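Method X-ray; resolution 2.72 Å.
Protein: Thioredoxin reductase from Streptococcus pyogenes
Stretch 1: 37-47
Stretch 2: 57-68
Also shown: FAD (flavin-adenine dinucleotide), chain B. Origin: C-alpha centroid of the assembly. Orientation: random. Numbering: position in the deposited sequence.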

ATOM      1  N   ALA A  37       7.797 -20.204  -8.192  1.00 59.70           N
ATOM      2  CA  ALA A  37       6.844 -20.223  -7.090  1.00 61.12           C
ATOM      3  C   ALA A  37       6.166 -18.863  -6.928  1.00 58.02           C
ATOM      4  O   ALA A  37       6.834 -17.824  -6.967  1.00 51.82           O
ATOM      5  CB  ALA A  37       7.542 -20.610  -5.788  1.00 49.40           C
ATOM      6  N   PRO A  38       4.847 -18.845  -6.733  1.00 64.12           N
ATOM      7  CA  PRO A  38       4.146 -17.582  -6.459  1.00 59.69           C
ATOM      8  C   PRO A  38       4.533 -17.047  -5.087  1.00 61.08           C
ATOM      9  O   PRO A  38       4.345 -17.718  -4.071  1.00 66.40           O
ATOM     10  CB  PRO A  38       2.666 -17.978  -6.516  1.00 60.00           C
ATOM     11  CG  PRO A  38       2.658 -19.438  -6.174  1.00 60.83           C
ATOM     12  CD  PRO A  38       3.931 -19.999  -6.749  1.00 65.99           C
ATOM     13  N   GLY A  39       5.087 -15.838  -5.064  1.00 46.32           N
ATOM     14  CA  GLY A  39       5.502 -15.238  -3.813  1.00 46.38           C
ATOM     15  C   GLY A  39       6.738 -14.371  -3.932  1.00 46.44           C
ATOM     16  O   GLY A  39       6.907 -13.416  -3.166  1.00 56.90           O
ATOM     17  N   GLY A  40       7.613 -14.695  -4.882  1.00 38.19           N
ATOM     18  CA  GLY A  40       8.802 -13.883  -5.090  1.00 39.75           C
ATOM     19  C   GLY A  40       9.750 -13.954  -3.908  1.00 48.92           C
ATOM     20  O   GLY A  40       9.929 -15.005  -3.282  1.00 61.69           O
ATOM     21  N   GLN A  41      10.359 -12.808  -3.585  1.00 42.62           N
ATOM     22  CA  GLN A  41      11.292 -12.712  -2.467  1.00 48.36           C
ATOM     23  C   GLN A  41      10.672 -13.116  -1.138  1.00 48.50           C
ATOM     24  O   GLN A  41      11.401 -13.241  -0.146  1.00 62.71           O
ATOM     25  CB  GLN A  41      11.828 -11.284  -2.337  1.00 66.91           C
ATOM     26  CG  GLN A  41      12.762 -10.836  -3.441  1.00 76.27           C
ATOM     27  CD  GLN A  41      13.202  -9.393  -3.261  1.00 81.43           C
ATOM     28  OE1 GLN A  41      12.942  -8.540  -4.111  1.00 80.35           O
ATOM     29  NE2 GLN A  41      13.868  -9.112  -2.148  1.00 83.81           N
HETATM   30  N   MSE A  42       9.361 -13.306  -1.081  1.00 39.33           N
HETATM   31  CA  MSE A  42       8.707 -13.646   0.170  1.00 50.61           C
HETATM   32  C   MSE A  42       9.024 -15.051   0.637  1.00 56.49           C
HETATM   33  O   MSE A  42       9.103 -15.321   1.836  1.00 70.25           O
HETATM   34  CB  MSE A  42       7.199 -13.521   0.029  1.00 55.52           C
HETATM   35  CG  MSE A  42       6.653 -12.163   0.337  1.00 48.61           C
HETATM   36 SE   MSE A  42       4.805 -12.150  -0.227  0.50 41.40          SE
HETATM   37  CE  MSE A  42       4.022 -12.215   1.501  1.00 36.11           C
ATOM     38  N   ASN A  43       9.177 -15.953  -0.330  1.00 54.34           N
ATOM     39  CA  ASN A  43       9.391 -17.364  -0.040  1.00 54.61           C
ATOM     40  C   ASN A  43      10.729 -17.585   0.655  1.00 53.76           C
ATOM     41  O   ASN A  43      11.050 -18.708   1.053  1.00 66.06           O
ATOM     42  CB  ASN A  43       9.312 -18.182  -1.331  1.00 57.98           C
ATOM     43  CG  ASN A  43       7.918 -18.198  -1.928  1.00 54.85           C
ATOM     44  OD1 ASN A  43       7.727 -17.850  -3.094  1.00 57.53           O
ATOM     45  ND2 ASN A  43       6.941 -18.625  -1.139  1.00 51.20           N
ATOM     46  N   ASN A  44      11.510 -16.517   0.815  1.00 49.24           N
ATOM     47  CA  ASN A  44      12.805 -16.573   1.479  1.00 58.22           C
ATOM     48  C   ASN A  44      12.782 -15.953   2.871  1.00 65.97           C
ATOM     49  O   ASN A  44      13.830 -15.881   3.521  1.00 85.39           O
ATOM     50  CB  ASN A  44      13.870 -15.885   0.621  1.00 63.79           C
ATOM     51  CG  ASN A  44      14.019 -16.522  -0.748  1.00 76.04           C
ATOM     52  OD1 ASN A  44      13.177 -17.316  -1.171  1.00 90.22           O
ATOM     53  ND2 ASN A  44      15.098 -16.185  -1.443  1.00 70.09           N
ATOM     54  N   THR A  45      11.621 -15.514   3.350  1.00 53.94           N
ATOM     55  CA  THR A  45      11.513 -14.809   4.621  1.00 55.35           C
ATOM     56  C   THR A  45      10.900 -15.721   5.674  1.00 55.02           C
ATOM     57  O   THR A  45       9.830 -16.301   5.456  1.00 51.11           O
ATOM     58  CB  THR A  45      10.679 -13.533   4.475  1.00 48.51           C
ATOM     59  OG1 THR A  45      11.213 -12.733   3.413  1.00 49.44           O
ATOM     60  CG2 THR A  45      10.708 -12.729   5.767  1.00 40.61           C
ATOM     61  N   PHE A  46      11.579 -15.835   6.816  1.00 53.61           N
ATOM     62  CA  PHE A  46      11.134 -16.682   7.916  1.00 64.03           C
ATOM     63  C   PHE A  46       9.816 -16.184   8.495  1.00 68.14           C
ATOM     64  O   PHE A  46       8.792 -16.867   8.397  1.00 64.86           O
ATOM     65  CB  PHE A  46      12.205 -16.731   9.009  1.00 76.86           C
ATOM     66  CG  PHE A  46      12.172 -17.981   9.844  1.00 82.69           C
ATOM     67  CD1 PHE A  46      11.639 -19.157   9.341  1.00 78.55           C
ATOM     68  CD2 PHE A  46      12.684 -17.978  11.134  1.00 74.10           C
ATOM     69  CE1 PHE A  46      11.614 -20.307  10.112  1.00 71.20           C
ATOM     70  CE2 PHE A  46      12.661 -19.123  11.907  1.00 66.19           C
ATOM     71  CZ  PHE A  46      12.125 -20.289  11.395  1.00 68.35           C
ATOM     72  N   ASP A  47       9.836 -14.997   9.095  1.00 69.42           N
ATOM     73  CA  ASP A  47       8.675 -14.426   9.762  1.00 64.15           C
ATOM     74  C   ASP A  47       8.480 -12.987   9.305  1.00 61.76           C
ATOM     75  O   ASP A  47       9.447 -12.263   9.049  1.00 68.09           O
ATOM     76  CB  ASP A  47       8.833 -14.484  11.293  1.00 60.97           C
ATOM     77  CG  ASP A  47       7.546 -14.161  12.029  1.00 67.74           C
ATOM     78  OD1 ASP A  47       6.467 -14.235  11.407  1.00 74.95           O
ATOM     79  OD2 ASP A  47       7.616 -13.834  13.234  1.00 65.20           O
ATOM     80  N   ILE A  57       3.360 -14.164  10.536  1.00 54.60           N
ATOM     81  CA  ILE A  57       3.067 -15.074   9.436  1.00 46.72           C
ATOM     82  C   ILE A  57       4.353 -15.251   8.645  1.00 51.99           C
ATOM     83  O   ILE A  57       5.212 -14.364   8.623  1.00 53.77           O
ATOM     84  CB  ILE A  57       1.909 -14.529   8.561  1.00 50.63           C
ATOM     85  CG1 ILE A  57       1.443 -15.572   7.544  1.00 45.90           C
ATOM     86  CG2 ILE A  57       2.315 -13.231   7.874  1.00 57.45           C
ATOM     87  CD1 ILE A  57      -0.046 -15.547   7.288  1.00 46.16           C
ATOM     88  N   SER A  58       4.497 -16.408   8.011  1.00 52.12           N
ATOM     89  CA  SER A  58       5.689 -16.706   7.233  1.00 55.65           C
ATOM     90  C   SER A  58       5.466 -16.354   5.767  1.00 46.82           C
ATOM     91  O   SER A  58       4.333 -16.217   5.299  1.00 56.21           O
ATOM     92  CB  SER A  58       6.081 -18.181   7.368  1.00 65.95           C
ATOM     93  OG  SER A  58       5.533 -18.966   6.325  1.00 67.39           O
ATOM     94  N   GLY A  59       6.574 -16.203   5.046  1.00 43.97           N
ATOM     95  CA  GLY A  59       6.547 -15.852   3.646  1.00 48.26           C
ATOM     96  C   GLY A  59       5.654 -16.739   2.797  1.00 55.06           C
ATOM     97  O   GLY A  59       4.749 -16.257   2.108  1.00 53.20           O
ATOM     98  N   PRO A  60       5.902 -18.053   2.812  1.00 52.43           N
ATOM     99  CA  PRO A  60       5.089 -18.952   1.973  1.00 47.25           C
ATOM    100  C   PRO A  60       3.601 -18.943   2.290  1.00 48.94           C
ATOM    101  O   PRO A  60       2.785 -18.903   1.359  1.00 52.73           O
ATOM    102  CB  PRO A  60       5.719 -20.324   2.240  1.00 51.86           C
ATOM    103  CG  PRO A  60       7.146 -20.008   2.529  1.00 59.64           C
ATOM    104  CD  PRO A  60       7.113 -18.727   3.318  1.00 51.08           C
ATOM    105  N   GLU A  61       3.210 -18.986   3.567  1.00 47.78           N
ATOM    106  CA  GLU A  61       1.782 -19.061   3.868  1.00 61.43           C
ATOM    107  C   GLU A  61       1.072 -17.749   3.562  1.00 62.23           C
ATOM    108  O   GLU A  61      -0.115 -17.756   3.212  1.00 71.46           O
ATOM    109  CB  GLU A  61       1.545 -19.475   5.323  1.00 62.13           C
ATOM    110  CG  GLU A  61       2.433 -18.802   6.352  1.00 75.51           C
ATOM    111  CD  GLU A  61       2.269 -19.406   7.740  1.00 87.96           C
ATOM    112  OE1 GLU A  61       1.114 -19.561   8.193  1.00 86.25           O
ATOM    113  OE2 GLU A  61       3.293 -19.732   8.374  1.00 90.49           O
ATOM    114  N   LEU A  62       1.771 -16.619   3.675  1.00 57.62           N
ATOM    115  CA  LEU A  62       1.172 -15.355   3.263  1.00 57.08           C
ATOM    116  C   LEU A  62       1.092 -15.259   1.745  1.00 55.41           C
ATOM    117  O   LEU A  62       0.115 -14.731   1.200  1.00 59.30           O
ATOM    118  CB  LEU A  62       1.964 -14.182   3.840  1.00 48.41           C
ATOM    119  CG  LEU A  62       1.343 -12.811   3.567  1.00 38.54           C
ATOM    120  CD1 LEU A  62      -0.115 -12.775   3.982  1.00 39.88           C
ATOM    121  CD2 LEU A  62       2.124 -11.679   4.233  1.00 37.57           C
ATOM    122  N   ALA A  63       2.112 -15.768   1.048  1.00 40.95           N
ATOM    123  CA  ALA A  63       2.068 -15.815  -0.408  1.00 40.29           C
ATOM    124  C   ALA A  63       0.881 -16.635  -0.897  1.00 55.35           C
ATOM    125  O   ALA A  63       0.176 -16.229  -1.829  1.00 58.45           O
ATOM    126  CB  ALA A  63       3.377 -16.389  -0.948  1.00 40.97           C
HETATM  127  N   MSE A  64       0.636 -17.781  -0.270  1.00 55.08           N
HETATM  128  CA  MSE A  64      -0.489 -18.624  -0.649  1.00 57.57           C
HETATM  129  C   MSE A  64      -1.814 -17.979  -0.262  1.00 48.20           C
HETATM  130  O   MSE A  64      -2.791 -18.051  -1.010  1.00 51.53           O
HETATM  131  CB  MSE A  64      -0.363 -20.007  -0.008  1.00 58.75           C
HETATM  132  CG  MSE A  64      -0.750 -21.147  -0.933  1.00 62.97           C
HETATM  133 SE   MSE A  64       0.057 -20.974  -2.700  0.54 65.83          SE
HETATM  134  CE  MSE A  64       1.933 -20.845  -2.175  1.00 59.36           C
ATOM    135  N   LYS A  65      -1.845 -17.340   0.911  1.00 44.52           N
ATOM    136  CA  LYS A  65      -3.056 -16.644   1.326  1.00 52.23           C
ATOM    137  C   LYS A  65      -3.357 -15.447   0.434  1.00 50.26           C
ATOM    138  O   LYS A  65      -4.500 -14.979   0.409  1.00 48.60           O
ATOM    139  CB  LYS A  65      -2.944 -16.206   2.788  1.00 53.54           C
ATOM    140  CG  LYS A  65      -4.288 -16.091   3.485  1.00 58.60           C
ATOM    141  CD  LYS A  65      -4.287 -16.829   4.815  1.00 60.60           C
ATOM    142  CE  LYS A  65      -5.702 -16.998   5.351  1.00 57.60           C
ATOM    143  NZ  LYS A  65      -6.232 -15.739   5.943  1.00 57.40           N
HETATM  144  N   MSE A  66      -2.368 -14.952  -0.299  1.00 50.01           N
HETATM  145  CA  MSE A  66      -2.606 -13.923  -1.308  1.00 54.88           C
HETATM  146  C   MSE A  66      -2.917 -14.493  -2.684  1.00 49.72           C
HETATM  147  O   MSE A  66      -3.523 -13.819  -3.513  1.00 50.54           O
HETATM  148  CB  MSE A  66      -1.409 -13.004  -1.431  1.00 54.25           C
HETATM  149  CG  MSE A  66      -1.656 -11.626  -0.898  1.00 48.06           C
HETATM  150 SE   MSE A  66      -0.034 -10.571  -0.978  0.66 46.30          SE
HETATM  151  CE  MSE A  66       0.814 -11.179   0.635  1.00 37.05           C
ATOM    152  N   TYR A  67      -2.493 -15.736  -2.923  1.00 44.41           N
ATOM    153  CA  TYR A  67      -2.652 -16.337  -4.241  1.00 50.81           C
ATOM    154  C   TYR A  67      -4.026 -16.990  -4.388  1.00 53.45           C
ATOM    155  O   TYR A  67      -4.686 -16.831  -5.419  1.00 48.63           O
ATOM    156  CB  TYR A  67      -1.533 -17.354  -4.490  1.00 43.75           C
ATOM    157  CG  TYR A  67      -1.645 -18.105  -5.808  1.00 62.90           C
ATOM    158  CD1 TYR A  67      -2.575 -19.129  -5.992  1.00 74.66           C
ATOM    159  CD2 TYR A  67      -0.832 -17.768  -6.878  1.00 68.05           C
ATOM    160  CE1 TYR A  67      -2.679 -19.799  -7.191  1.00 75.53           C
ATOM    161  CE2 TYR A  67      -0.928 -18.436  -8.085  1.00 79.13           C
ATOM    162  CZ  TYR A  67      -1.851 -19.449  -8.238  1.00 84.05           C
ATOM    163  OH  TYR A  67      -1.948 -20.116  -9.441  1.00 91.23           O
ATOM    164  N   GLU A  68      -4.444 -17.775  -3.394  1.00 50.69           N
ATOM    165  CA  GLU A  68      -5.683 -18.539  -3.518  1.00 58.33           C
ATOM    166  C   GLU A  68      -6.910 -17.690  -3.829  1.00 52.79           C
ATOM    167  O   GLU A  68      -7.763 -18.167  -4.595  1.00 58.05           O
ATOM    168  CB  GLU A  68      -5.891 -19.371  -2.248  1.00 69.24           C
ATOM    169  CG  GLU A  68      -4.840 -20.457  -2.053  1.00 81.83           C
ATOM    170  CD  GLU A  68      -4.915 -21.124  -0.690  1.00 94.87           C
ATOM    171  OE1 GLU A  68      -4.074 -22.008  -0.413  1.00 99.78           O
ATOM    172  OE2 GLU A  68      -5.807 -20.767   0.103  1.00 97.94           O
TER
HETATM  173  PA  FAD B 401       9.147  -9.596  -5.875  1.00 80.49           P
HETATM  174  O1A FAD B 401       8.246 -10.290  -4.920  1.00 81.20           O
HETATM  175  O2A FAD B 401      10.648  -9.688  -5.580  1.00 70.56           O
HETATM  176  O5B FAD B 401       8.923 -10.111  -7.328  1.00 80.47           O
HETATM  177  C5B FAD B 401       9.775 -11.125  -7.897  1.00 82.82           C
HETATM  178  C4B FAD B 401       8.958 -12.031  -8.776  1.00 83.00           C
HETATM  179  O4B FAD B 401       9.228 -11.721 -10.164  1.00 83.74           O
HETATM  180  C3B FAD B 401       9.240 -13.526  -8.595  1.00 82.40           C
HETATM  181  O3B FAD B 401       8.033 -14.275  -8.490  1.00 84.03           O
HETATM  182  C2B FAD B 401      10.046 -13.882  -9.847  1.00 80.80           C
HETATM  183  O2B FAD B 401       9.841 -15.242 -10.217  1.00 76.36           O
HETATM  184  C1B FAD B 401       9.423 -12.926 -10.862  1.00 83.60           C
HETATM  185  N9A FAD B 401      10.239 -12.664 -12.048  1.00 77.78           N
HETATM  186  C8A FAD B 401      11.395 -11.931 -12.130  1.00 79.78           C
HETATM  187  N7A FAD B 401      11.908 -11.867 -13.338  1.00 82.94           N
HETATM  188  C5A FAD B 401      11.023 -12.608 -14.102  1.00 78.94           C
HETATM  189  C6A FAD B 401      10.996 -12.927 -15.475  1.00 67.92           C
HETATM  190  N6A FAD B 401      11.920 -12.522 -16.348  1.00 63.97           N
HETATM  191  N1A FAD B 401       9.969 -13.689 -15.919  1.00 63.94           N
HETATM  192  C2A FAD B 401       9.043 -14.096 -15.048  1.00 63.42           C
HETATM  193  N3A FAD B 401       8.965 -13.855 -13.739  1.00 69.04           N
HETATM  194  C4A FAD B 401       9.992 -13.103 -13.328  1.00 76.45           C
HETATM  195  N1  FAD B 401       9.014  -7.781   3.251  1.00108.00           N
HETATM  196  C2  FAD B 401       8.341  -7.275   4.326  1.00 96.75           C
HETATM  197  O2  FAD B 401       7.290  -6.635   4.193  1.00 84.60           O
HETATM  198  N3  FAD B 401       8.835  -7.482   5.602  1.00 94.67           N
HETATM  199  C4  FAD B 401       9.986  -8.167   5.927  1.00 95.24           C
HETATM  200  O4  FAD B 401      10.325  -8.285   7.103  1.00 94.45           O
HETATM  201  C4X FAD B 401      10.698  -8.696   4.779  1.00104.15           C
HETATM  202  N5  FAD B 401      11.801  -9.357   4.994  1.00105.56           N
HETATM  203  C5X FAD B 401      12.483  -9.861   3.900  1.00 96.36           C
HETATM  204  C6  FAD B 401      13.662 -10.571   4.118  1.00 85.78           C
HETATM  205  C7  FAD B 401      14.386 -11.101   3.058  1.00 82.50           C
HETATM  206  C7M FAD B 401      15.656 -11.862   3.334  1.00 67.62           C
HETATM  207  C8  FAD B 401      13.922 -10.920   1.743  1.00 94.12           C
HETATM  208  C8M FAD B 401      14.683 -11.483   0.572  1.00 91.37           C
HETATM  209  C9  FAD B 401      12.744 -10.212   1.521  1.00 99.70           C
HETATM  210  C9A FAD B 401      12.023  -9.683   2.586  1.00 99.41           C
HETATM  211  N10 FAD B 401      10.833  -8.946   2.396  1.00 99.92           N
HETATM  212  C10 FAD B 401      10.136  -8.450   3.477  1.00107.03           C
HETATM  213  C1' FAD B 401      10.273  -8.754   1.046  1.00 89.55           C
HETATM  214  C2' FAD B 401      10.546  -7.379   0.447  1.00 82.94           C
HETATM  215  O2' FAD B 401       9.556  -6.437   0.861  1.00 84.75           O
HETATM  216  C3' FAD B 401      10.510  -7.484  -1.079  1.00 78.54           C
HETATM  217  O3' FAD B 401      11.119  -6.313  -1.607  1.00 69.64           O
HETATM  218  C4' FAD B 401       9.123  -7.648  -1.713  1.00 68.91           C
HETATM  219  O4' FAD B 401       8.660  -8.984  -1.517  1.00 56.51           O
HETATM  220  C5' FAD B 401       9.129  -7.325  -3.194  1.00 64.35           C
HETATM  221  O5' FAD B 401       7.803  -7.509  -3.734  1.00 57.59           O
HETATM  222  P   FAD B 401       7.520  -7.347  -5.280  1.00 33.30           P
HETATM  223  O1P FAD B 401       7.593  -5.864  -5.651  1.00 37.43           O
HETATM  224  O2P FAD B 401       6.260  -8.005  -5.711  1.00 22.59           O
HETATM  225  O3P FAD B 401       8.767  -8.059  -5.962  1.00 60.77           O

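This is a close loop-against-helix contact, made mostly by apolar packing and backbone carbonyls, with few hydrogen bonds between the two stretches. Stretch 1 is loop and turn with a short 3-10 segment at Gln41 and Met42. Stretch 2 enters its helix at Gly59, and Ser58 holds the N-cap position. Together they bury 571 Å² of surface, both sides summed.

The CA atoms come nearest at Asp47 and Ser58, 4.5 Å apart. Met42 and Gly59 follow at 4.6 Å between CA atoms, and Gly39 and Ala63 at 4.9 Å. The loop therefore meets the helix in reverse order, its later residues lying near the helix start.

Glycines make this approach possible. Gly59 CA sits 3.2 Å from Met42 O in a CA-H...O contact. A CB on Gly59 would lie 1.8 Å from Met42 O, a clear clash. The same carbonyl, Met42 O, accepts a hydrogen bond from Thr45 N at 2.9 Å, which closes a turn in the loop. Gly39 CA rests 3.7 Å from Ala63 CB. A CB on Gly39 would clash with that methyl, and its backbone angles alone call for glycine.

The helix start has free backbone NH groups, and the loop uses one of them. Gly59 N donates to Thr45 O at 3.3 Å. Next to it, Phe46 O lies 3.3 Å from Ser58 CA in a second CA-H...O contact. The Phe46 CA-to-CB bond points away from stretch 2, and the side chain stays 6.0 Å off at the nearest; the contact is through Phe46 O. Ile57 N gives a weak hydrogen bond to Asp47 OD1 at 3.2 Å. Within the helix stretch, Ser58 OG donates to Glu61 OE2 at 3.1 Å.

The apolar contacts lie farther along the helix. Met42, a selenomethionine, points toward it. Its CE reaches Leu62 CD2 at 3.4 Å and the CE of selenomethionine Met66 at 3.5 Å. These side chains are buried and apolar, so van der Waals contact and exclusion of water account for the pairing. Pro38 covers a neighbouring patch. Its CB is 3.5 Å from Tyr67 CD2, at an oblique approach to the ring, and its O is 3.5 Å from Ala63 CB. Pro38 CG also comes within 4.3 Å of Met64 CE.

The CA-to-CB bond of Asn43 points sideways, but the end of the side chain comes nearer, with ND2 3.6 Å from Pro60 CA, a van der Waals contact.

The loop also touches the flavin cofactor: Thr45 OG1 is 3.2 Å from FAD C5X.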